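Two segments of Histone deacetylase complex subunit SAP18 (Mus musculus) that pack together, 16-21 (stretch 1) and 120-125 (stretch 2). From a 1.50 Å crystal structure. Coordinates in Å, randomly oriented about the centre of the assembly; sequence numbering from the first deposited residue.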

ATOM      1  N   PRO A  16       0.876 -13.638 -15.359  1.00 24.27           N
ATOM      2  CA  PRO A  16       0.769 -13.639 -13.891  1.00 24.47           C
ATOM      3  C   PRO A  16       1.953 -12.907 -13.240  1.00 22.28           C
ATOM      4  O   PRO A  16       3.059 -12.910 -13.800  1.00 22.48           O
ATOM      5  N   GLU A  17       1.732 -12.275 -12.089  1.00 22.05           N
ATOM      6  CA  GLU A  17       2.844 -11.605 -11.427  1.00 21.71           C
ATOM      7  C   GLU A  17       3.877 -12.639 -10.963  1.00 18.23           C
ATOM      8  O   GLU A  17       3.557 -13.815 -10.720  1.00 20.67           O
ATOM      9  N   LYS A  18       5.119 -12.185 -10.859  1.00 19.29           N
ATOM     10  CA  LYS A  18       6.243 -13.053 -10.559  1.00 18.96           C
ATOM     11  C   LYS A  18       6.962 -12.522  -9.339  1.00 16.47           C
ATOM     12  O   LYS A  18       6.935 -11.325  -9.056  1.00 18.19           O
ATOM     13  N   PRO A  19       7.609 -13.415  -8.581  1.00 17.89           N
ATOM     14  CA  PRO A  19       8.394 -12.916  -7.456  1.00 14.36           C
ATOM     15  C   PRO A  19       9.607 -12.135  -7.924  1.00 14.97           C
ATOM     16  O   PRO A  19      10.086 -12.366  -9.017  1.00 19.84           O
ATOM     17  N   ILE A  20      10.085 -11.240  -7.074  1.00 13.38           N
ATOM     18  CA  ILE A  20      11.326 -10.481  -7.311  1.00 12.90           C
ATOM     19  C   ILE A  20      12.523 -11.274  -6.805  1.00 15.41           C
ATOM     20  O   ILE A  20      12.452 -11.924  -5.764  1.00 16.36           O
ATOM     21  N   ASP A  21      13.637 -11.250  -7.549  1.00 15.35           N
ATOM     22  CA  ASP A  21      14.890 -11.831  -7.044  1.00 13.70           C
ATOM     23  C   ASP A  21      15.501 -10.792  -6.115  1.00 14.30           C
ATOM     24  O   ASP A  21      16.223  -9.903  -6.549  1.00 14.03           O
HETATM   25  N   MSE A 120      -1.524  -9.850  -1.024  1.00 10.77           N
HETATM   26  CA  MSE A 120      -1.545  -8.765  -1.975  1.00 10.35           C
HETATM   27  C   MSE A 120      -0.236  -7.982  -1.969  1.00 10.13           C
HETATM   28  O   MSE A 120       0.235  -7.538  -0.926  1.00 11.25           O
ATOM     29  N   THR A 121       0.333  -7.776  -3.157  1.00 11.98           N
ATOM     30  CA  THR A 121       1.633  -7.135  -3.254  1.00 11.63           C
ATOM     31  C   THR A 121       1.557  -5.717  -3.751  1.00  9.68           C
ATOM     32  O   THR A 121       0.587  -5.291  -4.406  1.00 12.05           O
ATOM     33  N   LEU A 122       2.602  -4.955  -3.437  1.00 10.16           N
ATOM     34  CA  LEU A 122       2.711  -3.614  -4.007  1.00 11.06           C
ATOM     35  C   LEU A 122       2.601  -3.623  -5.533  1.00 12.18           C
ATOM     36  O   LEU A 122       1.853  -2.813  -6.125  1.00 13.18           O
ATOM     37  N   GLN A 123       3.306  -4.526  -6.188  1.00 11.86           N
ATOM     38  CA  GLN A 123       3.268  -4.539  -7.656  1.00 11.71           C
ATOM     39  C   GLN A 123       1.882  -4.849  -8.247  1.00 13.74           C
ATOM     40  O   GLN A 123       1.512  -4.291  -9.296  1.00 14.65           O
ATOM     41  N   SER A 124       1.110  -5.684  -7.557  1.00 12.90           N
ATOM     42  CA  SER A 124      -0.226  -6.026  -8.036  1.00 12.58           C
ATOM     43  C   SER A 124      -1.122  -4.791  -8.065  1.00 15.03           C
ATOM     44  O   SER A 124      -2.100  -4.735  -8.817  1.00 16.22           O
ATOM     45  N   GLN A 125      -0.780  -3.808  -7.227  1.00 14.16           N
ATOM     46  CA  GLN A 125      -1.629  -2.612  -7.118  1.00 11.93           C
ATOM     47  C   GLN A 125      -1.036  -1.422  -7.875  1.00 15.07           C
ATOM     48  O   GLN A 125      -1.471  -0.289  -7.689  1.00 20.09           O
TER

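The contact between the two stretches is small and predominantly polar, burying 210 Å² in total and centred on the carboxylate of Glu17 and the carboxamide of Gln123. Both side chains point toward the opposing stretch, and both have chi1 in the p well and chi2 in t, so that their extended ends meet between the two backbones.

Glu17 OE1 accepts two hydrogen bonds: one from Thr121 OG1 at 2.7 Å and one from Gln123 NE2 at 2.9 Å. Thr121, also directed toward stretch 1, is a p rotamer, and its hydroxyl serves both stretches, because Thr121 OG1 accepts a hydrogen bond from Ser124 N (3.0 Å) while donating to the carboxylate. Ser124 in turn, with chi1 p, donates from OG to Thr121 O (2.8 Å), a bond within the turn that carries these groups. Its contact with stretch 1 is nonpolar on its own side, with Ser124 CB 3.6 Å from Glu17 OE2.

The second carboxylate oxygen is engaged through solvent. Water 1 donates to Glu17 OE2 at 2.5 Å and accepts from Thr121 N at 3.2 Å, linking the acid to the backbone of the turn.

Gln123 uses its amide nitrogen twice. Besides reaching Glu17, Gln123 NE2 donates to Lys18 O (3.0 Å), and N-H...acceptor angles of 162° and 161° show that both bonds are well directed. The carboxamide oxygen joins the same backbone acceptor indirectly: water 2 donates to Lys18 O at 2.8 Å and to Gln123 OE1 at 2.9 Å. Lys18 therefore contributes through its carbonyl, while its side chain, with chi1 m, points away. Ile20 sets off sideways, but its m,m conformation brings the end of the chain nearer, placing Ile20 CD1 4.0 Å from Gln123 OE1 at the margin of this polar network.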

ATOM      1  CB  PRO A  16       0.827 -15.133 -13.538  1.00 27.52           C
ATOM      2  CG  PRO A  16       0.309 -15.836 -14.757  1.00 32.17           C
ATOM      3  CD  PRO A  16       0.732 -14.988 -15.939  1.00 28.50           C
ATOM      4  CB  GLU A  17       2.385 -10.697 -10.265  1.00 26.16           C
ATOM      5  CG  GLU A  17       1.894 -11.424  -9.058  1.00 25.20           C
ATOM      6  CD  GLU A  17       1.551 -10.500  -7.850  1.00 22.47           C
ATOM      7  OE1 GLU A  17       2.448  -9.815  -7.306  1.00 17.94           O
ATOM      8  OE2 GLU A  17       0.380 -10.522  -7.404  1.00 26.15           O
ATOM      9  CB  LYS A  18       7.205 -13.047 -11.759  1.00 25.06           C
ATOM     10  CG  LYS A  18       6.563 -13.522 -13.068  1.00 31.71           C
ATOM     11  CD  LYS A  18       7.509 -13.363 -14.247  1.00 39.84           C
ATOM     12  CE  LYS A  18       6.787 -13.567 -15.584  1.00 45.27           C
ATOM     13  NZ  LYS A  18       6.171 -14.918 -15.725  1.00 46.52           N
ATOM     14  CB  PRO A  19       8.875 -14.193  -6.760  1.00 17.82           C
ATOM     15  CG  PRO A  19       7.962 -15.273  -7.258  1.00 26.91           C
ATOM     16  CD  PRO A  19       7.592 -14.883  -8.647  1.00 23.71           C
ATOM     17  CB  ILE A  20      11.263  -9.153  -6.515  1.00 12.66           C
ATOM     18  CG1 ILE A  20      10.077  -8.272  -6.981  1.00 12.58           C
ATOM     19  CG2 ILE A  20      12.594  -8.371  -6.592  1.00 12.18           C
ATOM     20  CD1 ILE A  20      10.251  -7.666  -8.347  1.00 17.84           C
ATOM     21  CB  ASP A  21      15.866 -12.186  -8.179  1.00 15.58           C
ATOM     22  CG  ASP A  21      17.108 -12.875  -7.664  1.00 18.58           C
ATOM     23  OD1 ASP A  21      17.365 -12.786  -6.455  1.00 21.88           O
ATOM     24  OD2 ASP A  21      17.829 -13.540  -8.451  1.00 21.37           O
HETATM   25  CB  MSE A 120      -2.715  -7.823  -1.674  1.00 11.38           C
HETATM   26  CG  MSE A 120      -2.714  -6.601  -2.565  1.00  9.56           C
HETATM   27 SE   MSE A 120      -4.169  -5.436  -2.124  1.00 28.14          SE
HETATM   28  CE  MSE A 120      -5.597  -6.533  -2.752  1.00 13.81           C
ATOM     29  CB  THR A 121       2.524  -7.867  -4.274  1.00 10.79           C
ATOM     30  OG1 THR A 121       1.897  -7.831  -5.542  1.00 14.42           O
ATOM     31  CG2 THR A 121       2.767  -9.319  -3.862  1.00 12.83           C
ATOM     32  CB  LEU A 122       4.016  -2.949  -3.570  1.00 12.13           C
ATOM     33  CG  LEU A 122       4.197  -2.712  -2.066  1.00 13.94           C
ATOM     34  CD1 LEU A 122       5.618  -2.223  -1.822  1.00 15.17           C
ATOM     35  CD2 LEU A 122       3.211  -1.719  -1.474  1.00 15.38           C
ATOM     36  CB  GLN A 123       4.357  -5.447  -8.228  1.00 11.69           C
ATOM     37  CG  GLN A 123       4.151  -6.915  -7.875  1.00 14.08           C
ATOM     38  CD  GLN A 123       5.301  -7.800  -8.245  1.00 17.61           C
ATOM     39  OE1 GLN A 123       6.335  -7.326  -8.745  1.00 17.50           O
ATOM     40  NE2 GLN A 123       5.145  -9.100  -7.988  1.00 15.66           N
ATOM     41  CB  SER A 124      -0.878  -7.135  -7.201  1.00 12.66           C
ATOM     42  OG  SER A 124      -1.248  -6.699  -5.903  1.00 13.75           O
ATOM     43  CB  GLN A 125      -1.850  -2.261  -5.646  1.00 12.47           C
ATOM     44  CG  GLN A 125      -2.399  -3.405  -4.840  1.00 12.44           C
ATOM     45  CD  GLN A 125      -3.722  -3.867  -5.374  1.00 16.15           C
ATOM     46  OE1 GLN A 125      -4.679  -3.068  -5.434  1.00 16.91           O
ATOM     47  NE2 GLN A 125      -3.807  -5.141  -5.794  1.00 17.54           N
TER
HETATM   48  O   HOH W   1      -0.761 -10.068  -5.180  1.00 19.26           O
HETATM   49  O   HOH W   2       7.628  -9.110 -10.626  1.00 23.75           O